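Nitroalkane oxidase (Podospora anserina, PDB 3MKH) oxidises nitroalkanes to aldehydes or ketones with FAD, releasing nitrite and turning molecular oxygen into hydrogen peroxide. Local coordinates at residues F97-G102 and P128-V133. Sequence-based numbering, arbitrary orientation.
With FAD (flavin-adenine dinucleotide), chain E.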
ATOM      1  N   PHE A  97      -9.296  21.377  22.416  1.00 19.88           N
ATOM      2  CA  PHE A  97      -8.329  21.824  21.411  1.00 21.74           C
ATOM      3  C   PHE A  97      -8.946  22.778  20.388  1.00 24.31           C
ATOM      4  O   PHE A  97      -8.274  23.676  19.869  1.00 22.29           O
ATOM      5  CB  PHE A  97      -7.688  20.619  20.705  1.00 23.51           C
ATOM      6  CG  PHE A  97      -6.978  19.683  21.642  1.00 23.56           C
ATOM      7  CD1 PHE A  97      -6.433  20.162  22.828  1.00 25.05           C
ATOM      8  CD2 PHE A  97      -6.851  18.335  21.345  1.00 22.38           C
ATOM      9  CE1 PHE A  97      -5.775  19.314  23.704  1.00 27.13           C
ATOM     10  CE2 PHE A  97      -6.195  17.479  22.206  1.00 22.23           C
ATOM     11  CZ  PHE A  97      -5.651  17.967  23.394  1.00 22.30           C
ATOM     12  N   ALA A  98     -10.228  22.583  20.094  1.00 19.47           N
ATOM     13  CA  ALA A  98     -10.914  23.427  19.109  1.00 21.25           C
ATOM     14  C   ALA A  98     -10.999  24.884  19.579  1.00 18.13           C
ATOM     15  O   ALA A  98     -10.952  25.812  18.770  1.00 22.02           O
ATOM     16  CB  ALA A  98     -12.315  22.872  18.825  1.00 18.66           C
ATOM     17  N   THR A  99     -11.113  25.092  20.883  1.00 16.48           N
ATOM     18  CA  THR A  99     -11.105  26.467  21.413  1.00 16.97           C
ATOM     19  C   THR A  99      -9.714  27.054  21.154  1.00 19.30           C
ATOM     20  O   THR A  99      -9.578  28.229  20.848  1.00 20.04           O
ATOM     21  CB  THR A  99     -11.436  26.506  22.916  1.00 21.45           C
ATOM     22  OG1 THR A  99     -12.849  26.315  23.097  1.00 21.64           O
ATOM     23  CG2 THR A  99     -11.018  27.837  23.559  1.00 18.93           C
ATOM     24  N   GLY A 100      -8.687  26.220  21.246  1.00 20.11           N
ATOM     25  CA  GLY A 100      -7.335  26.677  20.959  1.00 19.65           C
ATOM     26  C   GLY A 100      -7.178  27.094  19.506  1.00 22.17           C
ATOM     27  O   GLY A 100      -6.523  28.090  19.198  1.00 20.56           O
ATOM     28  N   LEU A 101      -7.794  26.343  18.603  1.00 18.27           N
ATOM     29  CA  LEU A 101      -7.773  26.704  17.189  1.00 19.66           C
ATOM     30  C   LEU A 101      -8.505  28.031  16.954  1.00 21.86           C
ATOM     31  O   LEU A 101      -8.056  28.879  16.169  1.00 21.73           O
ATOM     32  CB  LEU A 101      -8.384  25.581  16.331  1.00 19.85           C
ATOM     33  CG  LEU A 101      -8.469  25.886  14.825  1.00 21.54           C
ATOM     34  CD1 LEU A 101      -7.101  26.116  14.201  1.00 26.30           C
ATOM     35  CD2 LEU A 101      -9.221  24.779  14.088  1.00 25.72           C
ATOM     36  N   GLY A 102      -9.626  28.214  17.644  1.00 20.15           N
ATOM     37  CA  GLY A 102     -10.384  29.448  17.537  1.00 21.95           C
ATOM     38  C   GLY A 102      -9.605  30.666  18.020  1.00 21.29           C
ATOM     39  O   GLY A 102      -9.777  31.767  17.501  1.00 23.87           O
ATOM     40  N   PRO A 128     -15.560  29.390  28.788  1.00 23.07           N
ATOM     41  CA  PRO A 128     -15.715  30.082  27.507  1.00 22.17           C
ATOM     42  C   PRO A 128     -15.271  29.199  26.336  1.00 21.24           C
ATOM     43  O   PRO A 128     -14.292  28.470  26.459  1.00 20.38           O
ATOM     44  CB  PRO A 128     -14.782  31.291  27.640  1.00 25.02           C
ATOM     45  CG  PRO A 128     -13.706  30.842  28.622  1.00 19.29           C
ATOM     46  CD  PRO A 128     -14.433  29.921  29.585  1.00 23.47           C
ATOM     47  N   LEU A 129     -15.989  29.287  25.225  1.00 19.46           N
ATOM     48  CA  LEU A 129     -15.695  28.524  24.020  1.00 22.20           C
ATOM     49  C   LEU A 129     -15.345  29.466  22.888  1.00 21.27           C
ATOM     50  O   LEU A 129     -15.966  30.525  22.744  1.00 20.41           O
ATOM     51  CB  LEU A 129     -16.927  27.722  23.598  1.00 18.21           C
ATOM     52  CG  LEU A 129     -17.300  26.506  24.432  1.00 20.21           C
ATOM     53  CD1 LEU A 129     -18.731  26.097  24.100  1.00 20.61           C
ATOM     54  CD2 LEU A 129     -16.326  25.380  24.148  1.00 19.91           C
ATOM     55  N   ALA A 130     -14.356  29.078  22.089  1.00 20.83           N
ATOM     56  CA  ALA A 130     -13.967  29.823  20.898  1.00 17.67           C
ATOM     57  C   ALA A 130     -14.024  28.876  19.707  1.00 20.28           C
ATOM     58  O   ALA A 130     -13.926  27.658  19.873  1.00 17.72           O
ATOM     59  CB  ALA A 130     -12.540  30.431  21.049  1.00 16.87           C
ATOM     60  N   SER A 131     -14.187  29.435  18.516  1.00 19.14           N
ATOM     61  CA  SER A 131     -14.343  28.642  17.302  1.00 19.64           C
ATOM     62  C   SER A 131     -13.696  29.351  16.127  1.00 21.01           C
ATOM     63  O   SER A 131     -13.816  30.564  15.993  1.00 21.39           O
ATOM     64  CB  SER A 131     -15.830  28.428  17.003  1.00 19.70           C
ATOM     65  OG  SER A 131     -16.013  27.576  15.886  1.00 22.66           O
ATOM     66  N   LEU A 132     -12.987  28.594  15.292  1.00 19.38           N
ATOM     67  CA  LEU A 132     -12.504  29.112  14.013  1.00 21.48           C
ATOM     68  C   LEU A 132     -13.541  28.700  12.975  1.00 21.12           C
ATOM     69  O   LEU A 132     -13.702  27.510  12.644  1.00 19.59           O
ATOM     70  CB  LEU A 132     -11.105  28.571  13.685  1.00 22.15           C
ATOM     71  CG  LEU A 132     -10.480  28.847  12.301  1.00 30.30           C
ATOM     72  CD1 LEU A 132     -10.796  30.227  11.786  1.00 27.95           C
ATOM     73  CD2 LEU A 132      -8.973  28.643  12.348  1.00 30.46           C
ATOM     74  N   VAL A 133     -14.302  29.683  12.520  1.00 20.83           N
ATOM     75  CA  VAL A 133     -15.497  29.414  11.741  1.00 21.43           C
ATOM     76  C   VAL A 133     -15.177  29.656  10.276  1.00 23.21           C
ATOM     77  O   VAL A 133     -15.352  30.757   9.752  1.00 22.65           O
ATOM     78  CB  VAL A 133     -16.671  30.275  12.194  1.00 21.96           C
ATOM     79  CG1 VAL A 133     -17.959  29.835  11.486  1.00 21.26           C
ATOM     80  CG2 VAL A 133     -16.833  30.183  13.711  1.00 20.93           C
TER
HETATM   81  PA  FAD E 500     -14.127  20.152   0.735  0.84 26.80           P
HETATM   82  O1A FAD E 500     -14.251  21.452   0.079  0.84 24.28           O
HETATM   83  O2A FAD E 500     -15.275  19.608   1.461  0.84 25.49           O
HETATM   84  O5B FAD E 500     -13.651  19.081  -0.365  0.84 26.55           O
HETATM   85  C5B FAD E 500     -14.139  17.742  -0.346  0.84 22.17           C
HETATM   86  C4B FAD E 500     -13.344  16.802  -1.271  0.84 25.30           C
HETATM   87  O4B FAD E 500     -13.500  17.238  -2.628  0.84 28.20           O
HETATM   88  C3B FAD E 500     -11.846  16.868  -0.990  0.84 24.71           C
HETATM   89  O3B FAD E 500     -11.492  15.892  -0.009  0.84 25.08           O
HETATM   90  C2B FAD E 500     -11.246  16.487  -2.331  0.84 23.39           C
HETATM   91  O2B FAD E 500     -11.171  15.070  -2.449  0.84 21.93           O
HETATM   92  C1B FAD E 500     -12.252  17.041  -3.339  0.84 27.58           C
HETATM   93  N9A FAD E 500     -11.742  18.344  -3.848  0.84 27.69           N
HETATM   94  C8A FAD E 500     -12.334  19.527  -3.710  0.84 27.11           C
HETATM   95  N7A FAD E 500     -11.594  20.470  -4.280  0.84 27.62           N
HETATM   96  C5A FAD E 500     -10.519  19.882  -4.791  0.84 31.34           C
HETATM   97  C6A FAD E 500      -9.415  20.343  -5.495  0.84 33.19           C
HETATM   98  N6A FAD E 500      -9.286  21.632  -5.780  0.84 33.10           N
HETATM   99  N1A FAD E 500      -8.483  19.467  -5.883  0.84 27.38           N
HETATM  100  C2A FAD E 500      -8.604  18.182  -5.603  0.84 30.69           C
HETATM  101  N3A FAD E 500      -9.644  17.710  -4.936  0.84 28.15           N
HETATM  102  C4A FAD E 500     -10.612  18.531  -4.517  0.84 29.44           C
HETATM  103  N1  FAD E 500     -13.989  23.483  10.209  0.84 24.46           N
HETATM  104  C2  FAD E 500     -13.775  24.745  10.745  0.84 23.17           C
HETATM  105  O2  FAD E 500     -13.919  25.733  10.039  0.84 26.13           O
HETATM  106  N3  FAD E 500     -13.392  24.884  12.076  0.84 24.14           N
HETATM  107  C4  FAD E 500     -13.230  23.763  12.886  0.84 25.05           C
HETATM  108  O4  FAD E 500     -12.897  23.898  14.061  0.84 21.80           O
HETATM  109  C4X FAD E 500     -13.446  22.501  12.349  0.84 25.86           C
HETATM  110  N5  FAD E 500     -13.286  21.353  13.130  0.84 25.03           N
HETATM  111  C5X FAD E 500     -13.832  20.145  12.685  0.84 22.33           C
HETATM  112  C6  FAD E 500     -14.000  19.072  13.556  0.84 21.03           C
HETATM  113  C7  FAD E 500     -14.550  17.881  13.099  0.84 22.18           C
HETATM  114  C7M FAD E 500     -14.743  16.699  14.045  0.84 22.87           C
HETATM  115  C8  FAD E 500     -14.930  17.764  11.769  0.84 25.84           C
HETATM  116  C8M FAD E 500     -15.538  16.459  11.254  0.84 22.00           C
HETATM  117  C9  FAD E 500     -14.755  18.831  10.901  0.84 24.46           C
HETATM  118  C9A FAD E 500     -14.210  20.021  11.357  0.84 21.82           C
HETATM  119  N10 FAD E 500     -14.039  21.098  10.488  0.84 27.04           N
HETATM  120  C10 FAD E 500     -13.823  22.365  11.016  0.84 28.96           C
HETATM  121  C1' FAD E 500     -14.070  20.906   9.018  0.84 27.62           C
HETATM  122  C2' FAD E 500     -12.689  20.517   8.489  0.84 26.53           C
HETATM  123  O2' FAD E 500     -11.762  21.571   8.724  0.84 26.24           O
HETATM  124  C3' FAD E 500     -12.700  20.154   6.995  0.84 27.34           C
HETATM  125  O3' FAD E 500     -11.433  19.605   6.661  0.84 26.31           O
HETATM  126  C4' FAD E 500     -12.962  21.350   6.068  0.84 27.45           C
HETATM  127  O4' FAD E 500     -14.354  21.628   6.004  0.84 25.42           O
HETATM  128  C5' FAD E 500     -12.454  21.050   4.653  0.84 27.32           C
HETATM  129  O5' FAD E 500     -13.005  19.832   4.149  0.84 27.73           O
HETATM  130  P   FAD E 500     -12.423  19.156   2.829  0.84 28.69           P
HETATM  131  O1P FAD E 500     -10.958  19.166   2.918  0.84 26.69           O
HETATM  132  O2P FAD E 500     -13.106  17.881   2.608  0.84 26.46           O
HETATM  133  O3P FAD E 500     -12.848  20.234   1.706  0.84 27.68           O
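Thr99, Leu101 and Gly102 of helix 90-109 pack against Ala130 and Leu132 of strand 130-133 in a buried helix-on-strand contact, where the N-terminal helical domain of the acyl-CoA dehydrogenase fold meets the beta domain beside the flavin. The axes of 97-102 and 130-133 approach to 5.5 Å, at 62° to each other. Gly102 makes this closeness possible: its CA lies 3.5 Å from Leu132 N, and a CB at this position would run into the strand backbone between Ala130 and Ser131. One turn earlier, Thr99 meets the start of the strand. With OG1 anti to its own carbonyl carbon (chi1 -76°), the hydroxyl receives a nearly straight but weak bond from Ala130 N, 3.3 Å from Thr99 OG1. Its strongest polar partner is the hydroxyl of Tyr51, which also bonds to Pro128 O; Asn173 OD1 bonds to Thr99 OG1 as well, while the methyl CG2 rests 3.9 Å from Ala130 CB. A valine at Thr99 would probably leave Ala130 N without this acceptor and cost Tyr51 and Asn173 a shared partner. Ala130 O in turn receives a CA-H...O contact from Thr99 CA at 3.4 Å. At the flavin end, Leu101 and Leu132 cross obliquely, CD1 of Leu101 lying 3.7 Å from CD2 of Leu132; Ala269 and Phe270 of helix 262-298 also touch Leu132. The other branch of Leu101, CD2, faces the cofactor, 3.8 Å from flavin O4, and the side chain of Leu101 also lies close to that of Asp399, the probable proton acceptor. The strand backbone also bonds the flavin: FAD N3 donates to Leu132 O at 2.7 Å.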